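Local coordinates for protein beta-lactamase OXA-2 (Salmonella typhimurium, PDB 1K38) that hydrolyses the ring of beta-lactam antibiotics, oxacillin among them, as a class D serine beta-lactamase that confers antibiotic resistance, at residues A[222-225]-A[226-229]; A[8-11]-A[12-15]; A[144-147]-A[148-151]. All coordinates share one frame; numbering follows the deposited sequence.

Contact 1 of 3, residues A[222-225]-A[226-229]; sequences MDDL and FKRE. With FMT (formic acid), chain C.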
loop_
_atom_site.group_PDB
_atom_site.type_symbol
_atom_site.label_atom_id
_atom_site.label_comp_id
_atom_site.label_asym_id
_atom_site.label_seq_id
_atom_site.Cartn_x
_atom_site.Cartn_y
_atom_site.Cartn_z
ATOM N N MET A 222 -8.931 22.408 17.059
ATOM C CA MET A 222 -7.753 21.556 16.894
ATOM C C MET A 222 -7.524 20.558 18.026
ATOM O O MET A 222 -7.056 19.444 17.789
ATOM C CB MET A 222 -6.491 22.408 16.717
ATOM C CG MET A 222 -6.445 23.194 15.417
ATOM S SD MET A 222 -4.910 22.913 14.505
ATOM C CE MET A 222 -5.443 21.632 13.379
ATOM N N ASP A 223 -7.851 20.954 19.253
ATOM C CA ASP A 223 -7.659 20.087 20.408
ATOM C C ASP A 223 -8.514 18.819 20.396
ATOM O O ASP A 223 -8.267 17.903 21.176
ATOM C CB ASP A 223 -7.925 20.859 21.707
ATOM C CG ASP A 223 -6.940 21.996 21.924
ATOM O OD1 ASP A 223 -5.724 21.776 21.742
ATOM O OD2 ASP A 223 -7.382 23.106 22.287
ATOM N N ASP A 224 -9.515 18.763 19.519
ATOM C CA ASP A 224 -10.379 17.582 19.436
ATOM C C ASP A 224 -9.981 16.620 18.322
ATOM O O ASP A 224 -10.464 15.493 18.278
ATOM C CB ASP A 224 -11.843 17.972 19.193
ATOM C CG ASP A 224 -12.512 18.558 20.412
ATOM O OD1 ASP A 224 -12.039 18.299 21.537
ATOM O OD2 ASP A 224 -13.533 19.263 20.236
ATOM N N LEU A 225 -9.100 17.055 17.429
ATOM C CA LEU A 225 -8.721 16.219 16.297
ATOM C C LEU A 225 -8.150 14.845 16.632
ATOM O O LEU A 225 -8.404 13.884 15.908
ATOM C CB LEU A 225 -7.766 16.989 15.380
ATOM C CG LEU A 225 -8.389 18.283 14.832
ATOM C CD1 LEU A 225 -7.470 18.896 13.800
ATOM C CD2 LEU A 225 -9.756 17.993 14.213
ATOM N N PHE A 226 -7.403 14.729 17.727
ATOM C CA PHE A 226 -6.834 13.432 18.083
ATOM C C PHE A 226 -7.921 12.400 18.383
ATOM O O PHE A 226 -7.693 11.196 18.274
ATOM C CB PHE A 226 -5.910 13.550 19.305
ATOM C CG PHE A 226 -6.642 13.640 20.618
ATOM C CD1 PHE A 226 -7.214 14.841 21.038
ATOM C CD2 PHE A 226 -6.781 12.512 21.423
ATOM C CE1 PHE A 226 -7.913 14.914 22.244
ATOM C CE2 PHE A 226 -7.480 12.578 22.630
ATOM C CZ PHE A 226 -8.046 13.782 23.036
ATOM N N LYS A 227 -9.102 12.879 18.758
ATOM C CA LYS A 227 -10.216 12.003 19.103
ATOM C C LYS A 227 -10.733 11.175 17.936
ATOM O O LYS A 227 -11.322 10.115 18.139
ATOM C CB LYS A 227 -11.366 12.828 19.686
ATOM C CG LYS A 227 -10.972 13.637 20.908
ATOM C CD LYS A 227 -12.135 14.474 21.392
ATOM C CE LYS A 227 -11.751 15.293 22.612
ATOM N NZ LYS A 227 -12.931 16.007 23.170
ATOM N N ARG A 228 -10.527 11.665 16.719
ATOM C CA ARG A 228 -10.994 10.950 15.538
ATOM C C ARG A 228 -10.382 9.557 15.489
ATOM O O ARG A 228 -11.098 8.553 15.461
ATOM C CB ARG A 228 -10.642 11.739 14.278
ATOM C CG ARG A 228 -11.332 13.101 14.206
ATOM C CD ARG A 228 -10.842 13.912 13.024
ATOM N NE ARG A 228 -9.397 14.134 13.089
ATOM C CZ ARG A 228 -8.701 14.816 12.187
ATOM N NH1 ARG A 228 -9.313 15.350 11.138
ATOM N NH2 ARG A 228 -7.388 14.957 12.333
ATOM N N GLU A 229 -9.055 9.490 15.492
ATOM C CA GLU A 229 -8.383 8.197 15.469
ATOM C C GLU A 229 -8.509 7.441 16.790
ATOM O O GLU A 229 -8.610 6.212 16.800
ATOM C CB GLU A 229 -6.898 8.364 15.121
ATOM C CG GLU A 229 -6.628 8.575 13.641
ATOM C CD GLU A 229 -5.176 8.312 13.267
ATOM O OE1 GLU A 229 -4.585 7.346 13.801
ATOM O OE2 GLU A 229 -4.630 9.058 12.427
HETATM C C FMT C . -7.858 17.123 8.345
HETATM O O1 FMT C . -7.678 16.920 9.832
HETATM O O2 FMT C . -6.941 16.189 7.529
HETATM O O HOH W 1 -5.850 17.034 18.647
HETATM O O HOH W 2 -7.185 11.705 14.992
#
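Asp223 O sits at the edge of the Phe226 ring, 3.2 Å from Phe226 CE1, where the chain, having left strand 208-217 of the transpeptidase-like fold, turns into the C-terminal helix 226-238. With chi1 at 78°, Phe226 holds CG between its own N and carbonyl carbon, and the ring folds back toward the preceding turn while Lys227 CG lies above one face, toward the rim of the ring.

Asp224 comes next. Its O accepts from Lys227 N, and its carboxylate pairs with the same residue: Lys227, extended beyond CG, brings NZ to 3.0 Å from Asp224 OD1 in a salt bridge that meets the carboxylate from above its plane. Asp224 OD2 takes the backbone N of Asn220, so both ends of this buried group are engaged.

At Leu225 the carbonyl oxygen O is gripped by Arg228 twice, by N at 3.2 Å and by NE at 3.0 Å, and a water links it to Glu229 N. The far end of the guanidinium lies beside Thr190 and Gly191, which by analogy with relatives probably bind substrate, and NH1 bonds to Gly191 O. Arg228 NH1 also donates to O1 of a formic acid molecule, probably from the crystallisation liquor, at 2.6 Å; NH2 holds the same O1 more weakly, and the molecule is hydrogen-bonded to Ser99 OG and Thr190 OG1 as well. The bend at chi3 (-59°) turns the arginine back alongside Leu225, whose CD2 lies 3.9 Å above the centre of the Arg228 guanidinium.

Contact 2 of 3, residues A[8-11]-A[12-15]; sequences SDWR and KFFS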
loop_
_atom_site.group_PDB
_atom_site.type_symbol
_atom_site.label_atom_id
_atom_site.label_comp_id
_atom_site.label_asym_id
_atom_site.label_seq_id
_atom_site.Cartn_x
_atom_site.Cartn_y
_atom_site.Cartn_z
ATOM N N SER A 8 -25.280 0.740 20.826
ATOM C CA SER A 8 -25.403 1.843 21.769
ATOM C C SER A 8 -24.336 1.757 22.852
ATOM O O SER A 8 -23.992 2.764 23.472
ATOM C CB SER A 8 -26.795 1.847 22.409
ATOM O OG SER A 8 -27.034 0.642 23.113
ATOM N N ASP A 9 -23.812 0.555 23.070
ATOM C CA ASP A 9 -22.783 0.350 24.080
ATOM C C ASP A 9 -21.484 1.045 23.687
ATOM O O ASP A 9 -20.614 1.271 24.531
ATOM C CB ASP A 9 -22.541 -1.148 24.297
ATOM C CG ASP A 9 -22.150 -1.867 23.027
ATOM O OD1 ASP A 9 -22.936 -1.842 22.055
ATOM O OD2 ASP A 9 -21.057 -2.469 23.000
ATOM N N TRP A 10 -21.352 1.387 22.408
ATOM C CA TRP A 10 -20.156 2.075 21.939
ATOM C C TRP A 10 -20.103 3.508 22.447
ATOM O O TRP A 10 -19.132 4.222 22.214
ATOM C CB TRP A 10 -20.083 2.058 20.411
ATOM C CG TRP A 10 -19.584 0.750 19.868
ATOM C CD1 TRP A 10 -19.171 -0.335 20.590
ATOM C CD2 TRP A 10 -19.434 0.391 18.488
ATOM N NE1 TRP A 10 -18.773 -1.345 19.747
ATOM C CE2 TRP A 10 -18.923 -0.927 18.451
ATOM C CE3 TRP A 10 -19.681 1.054 17.277
ATOM C CZ2 TRP A 10 -18.653 -1.594 17.250
ATOM C CZ3 TRP A 10 -19.414 0.391 16.085
ATOM C CH2 TRP A 10 -18.903 -0.924 16.082
ATOM N N ARG A 11 -21.146 3.928 23.153
ATOM C CA ARG A 11 -21.168 5.279 23.689
ATOM C C ARG A 11 -20.008 5.461 24.661
ATOM O O ARG A 11 -19.499 6.568 24.828
ATOM C CB ARG A 11 -22.494 5.557 24.404
ATOM C CG ARG A 11 -22.579 6.952 25.005
ATOM C CD ARG A 11 -24.011 7.332 25.344
ATOM N NE ARG A 11 -24.863 7.300 24.158
ATOM C CZ ARG A 11 -26.115 7.742 24.119
ATOM N NH1 ARG A 11 -26.675 8.259 25.206
ATOM N NH2 ARG A 11 -26.810 7.669 22.992
ATOM N N LYS A 12 -19.578 4.370 25.290
ATOM C CA LYS A 12 -18.477 4.443 26.244
ATOM C C LYS A 12 -17.189 4.927 25.595
ATOM O O LYS A 12 -16.370 5.580 26.240
ATOM C CB LYS A 12 -18.235 3.082 26.903
ATOM C CG LYS A 12 -17.721 2.004 25.967
ATOM C CD LYS A 12 -17.421 0.734 26.741
ATOM C CE LYS A 12 -16.974 -0.386 25.822
ATOM N NZ LYS A 12 -16.655 -1.624 26.590
ATOM N N PHE A 13 -17.006 4.608 24.319
ATOM C CA PHE A 13 -15.808 5.034 23.610
ATOM C C PHE A 13 -15.858 6.528 23.318
ATOM O O PHE A 13 -14.839 7.214 23.387
ATOM C CB PHE A 13 -15.648 4.239 22.313
ATOM C CG PHE A 13 -15.345 2.782 22.534
ATOM C CD1 PHE A 13 -14.158 2.390 23.150
ATOM C CD2 PHE A 13 -16.253 1.802 22.149
ATOM C CE1 PHE A 13 -13.884 1.045 23.378
ATOM C CE2 PHE A 13 -15.990 0.457 22.371
ATOM C CZ PHE A 13 -14.803 0.074 22.987
ATOM N N PHE A 14 -17.042 7.037 22.994
ATOM C CA PHE A 14 -17.184 8.460 22.719
ATOM C C PHE A 14 -17.086 9.256 24.013
ATOM O O PHE A 14 -16.457 10.309 24.054
ATOM C CB PHE A 14 -18.519 8.758 22.030
ATOM C CG PHE A 14 -18.554 8.358 20.581
ATOM C CD1 PHE A 14 -18.781 7.038 20.212
ATOM C CD2 PHE A 14 -18.333 9.302 19.584
ATOM C CE1 PHE A 14 -18.787 6.662 18.865
ATOM C CE2 PHE A 14 -18.337 8.938 18.239
ATOM C CZ PHE A 14 -18.565 7.617 17.877
ATOM N N SER A 15 -17.703 8.747 25.074
ATOM C CA SER A 15 -17.662 9.430 26.360
ATOM C C SER A 15 -16.243 9.414 26.925
ATOM O O SER A 15 -15.821 10.365 27.580
ATOM C CB SER A 15 -18.634 8.771 27.345
ATOM O OG SER A 15 -18.330 7.401 27.534
#
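The start of the short N-terminal helix 11-16, where a 3-10 turn at 8-10 runs into alpha-helix, carries an offset edge-to-face pair of Trp10 and Phe13. Phe13 turns its edge toward the face of the five-membered ring of Trp10, offset from its centre, with the two centroids 5.6 Å apart and the planes at 67°. The closest side-chain atoms are Trp10 CD1 and Phe13 CE2, 3.7 Å apart. The backbone ties the same two residues together, Phe13 N donating to Trp10 O at 3.0 Å, and that oxygen also lies at the edge of the Phe14 ring, 3.5 Å from Phe14 CD1.

One residue on, Arg11 O receives Ser15 N at 2.8 Å in a nearly straight bond (165°). Ser15 OG, set between its own N and carbonyl carbon by a chi1 of 58°, hangs back over the preceding turn, 3.1 Å from Arg11 O and 3.0 Å from Lys12 O.

All three rings face the body of the protein: Trp10 packs on strands 21-27 and 36-38 and touches Ile235 of helix 226-238, Phe13 leans on that helix at Ala234, Ile235 and Ser238, and Phe14 stacks with Phe38 and reaches Leu214 and Ile216 of strand 208-217.

Contact 3 of 3, residues A[144-147]-A[148-151]; sequences AISA and QEQI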
loop_
_atom_site.group_PDB
_atom_site.type_symbol
_atom_site.label_atom_id
_atom_site.label_comp_id
_atom_site.label_asym_id
_atom_site.label_seq_id
_atom_site.Cartn_x
_atom_site.Cartn_y
_atom_site.Cartn_z
ATOM N N ALA A 144 -21.992 17.713 0.438
ATOM C CA ALA A 144 -22.214 17.061 1.726
ATOM C C ALA A 144 -22.472 15.570 1.535
ATOM O O ALA A 144 -23.075 15.156 0.544
ATOM C CB ALA A 144 -23.391 17.713 2.447
ATOM N N ILE A 145 -22.024 14.772 2.499
ATOM C CA ILE A 145 -22.172 13.321 2.438
ATOM C C ILE A 145 -22.267 12.742 3.855
ATOM O O ILE A 145 -21.694 13.293 4.792
ATOM C CB ILE A 145 -20.959 12.707 1.682
ATOM C CG1 ILE A 145 -21.147 11.203 1.492
ATOM C CG2 ILE A 145 -19.668 13.018 2.439
ATOM C CD1 ILE A 145 -20.113 10.570 0.557
ATOM N N SER A 146 -22.998 11.639 4.015
ATOM C CA SER A 146 -23.153 11.023 5.333
ATOM C C SER A 146 -22.128 9.928 5.599
ATOM O O SER A 146 -21.444 9.459 4.684
ATOM C CB SER A 146 -24.544 10.415 5.480
ATOM O OG SER A 146 -24.647 9.213 4.731
ATOM N N ALA A 147 -22.039 9.509 6.857
ATOM C CA ALA A 147 -21.105 8.453 7.225
ATOM C C ALA A 147 -21.468 7.162 6.498
ATOM O O ALA A 147 -20.586 6.432 6.054
ATOM C CB ALA A 147 -21.118 8.234 8.737
ATOM N N GLN A 148 -22.763 6.880 6.368
ATOM C CA GLN A 148 -23.172 5.667 5.678
ATOM C C GLN A 148 -22.826 5.744 4.197
ATOM O O GLN A 148 -22.443 4.739 3.592
ATOM C CB GLN A 148 -24.670 5.404 5.881
ATOM C CG GLN A 148 -24.971 4.829 7.263
ATOM C CD GLN A 148 -26.320 4.137 7.344
ATOM O OE1 GLN A 148 -26.746 3.468 6.399
ATOM N NE2 GLN A 148 -26.990 4.276 8.483
ATOM N N GLU A 149 -22.939 6.935 3.620
ATOM C CA GLU A 149 -22.604 7.118 2.213
ATOM C C GLU A 149 -21.093 6.989 1.992
ATOM O O GLU A 149 -20.650 6.528 0.938
ATOM C CB GLU A 149 -23.118 8.473 1.724
ATOM C CG GLU A 149 -24.636 8.540 1.673
ATOM C CD GLU A 149 -25.152 9.872 1.181
ATOM O OE1 GLU A 149 -24.681 10.911 1.680
ATOM O OE2 GLU A 149 -26.041 9.878 0.303
ATOM N N GLN A 150 -20.302 7.390 2.985
ATOM C CA GLN A 150 -18.849 7.262 2.873
ATOM C C GLN A 150 -18.500 5.776 2.820
ATOM O O GLN A 150 -17.629 5.362 2.056
ATOM C CB GLN A 150 -18.144 7.905 4.076
ATOM C CG GLN A 150 -18.233 9.430 4.114
ATOM C CD GLN A 150 -16.961 10.122 3.645
ATOM O OE1 GLN A 150 -16.213 9.589 2.821
ATOM N NE2 GLN A 150 -16.715 11.325 4.166
ATOM N N ILE A 151 -19.177 4.976 3.642
ATOM C CA ILE A 151 -18.926 3.536 3.666
ATOM C C ILE A 151 -19.220 2.944 2.292
ATOM O O ILE A 151 -18.407 2.202 1.746
ATOM C CB ILE A 151 -19.812 2.823 4.719
ATOM C CG1 ILE A 151 -19.399 3.246 6.135
ATOM C CG2 ILE A 151 -19.703 1.312 4.551
ATOM C CD1 ILE A 151 -18.076 2.675 6.603
#
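Ala147 opens helix 147-158, its O accepting from Ile151 N at 3.2 Å, while one residue earlier Ser146 O takes Gln150 N at 2.9 Å. The methyl group of Ala147 packs against the sheet, on Ala213 and Asn215 of strand 208-217 and Val24 of strand 21-27.

Glu149 reaches back past the start of the helix to the backbone of Ser146, and Ser146 answers through its hydroxyl. The glutamate runs extended beyond CG, which carries OE1 to 3.0 Å from Ser146 N. That bond is close to straight (162°) and uses the anti lone pair of the carboxylate oxygen. In return Ser146 OG accepts from Glu149 N at 3.1 Å; its chi1 of 74° places the hydroxyl between its own N and carbonyl carbon, facing the first turn. The other carboxylate oxygen, OE2, makes a salt bridge with Arg46, so the side chain is held at both oxygens.

Ile145 lies just ahead of this pair and packs against the aliphatic part of the glutamate. With CG1 anti to the backbone N (chi1 -175°), the side chains cross obliquely, Ile145 CG1 3.4 Å from Glu149 CB and Ile145 CD1 3.8 Å from it. The other branch, Ile145 CG2, meets Gln150 NE2 at 3.8 Å, the two side chains crossing at about a right angle. Gln150, bent at its second torsion, sends NE2 on to Thr52 OG1, next to the predicted acylation residue Ser51. The reciprocal serine and glutamate bonds are those of a capping box, with Ser146 as the N-cap of helix 147-158.

All three contacts sit at helix starts, and along the chain they come in the order 2, 3, 1. Helices 11-16 and 147-158 pack on opposite faces of strands 21-27 and 208-217, the first on Ile23, Leu214 and Ile216, the second on the alternate residues Val24, Ala213 and Asn215; helix 226-238 lies on the same face as 11-16. Contacts 1 and 2 have centres about 16 Å apart, and each lies about 20 Å from contact 3; none touches another. Measured between side chains, Arg228 of contact 1 is about 7 Å and Gln150 of contact 3 about 9 Å from the predicted nucleophile Ser51, whereas contact 2 lies away from the annotated sites.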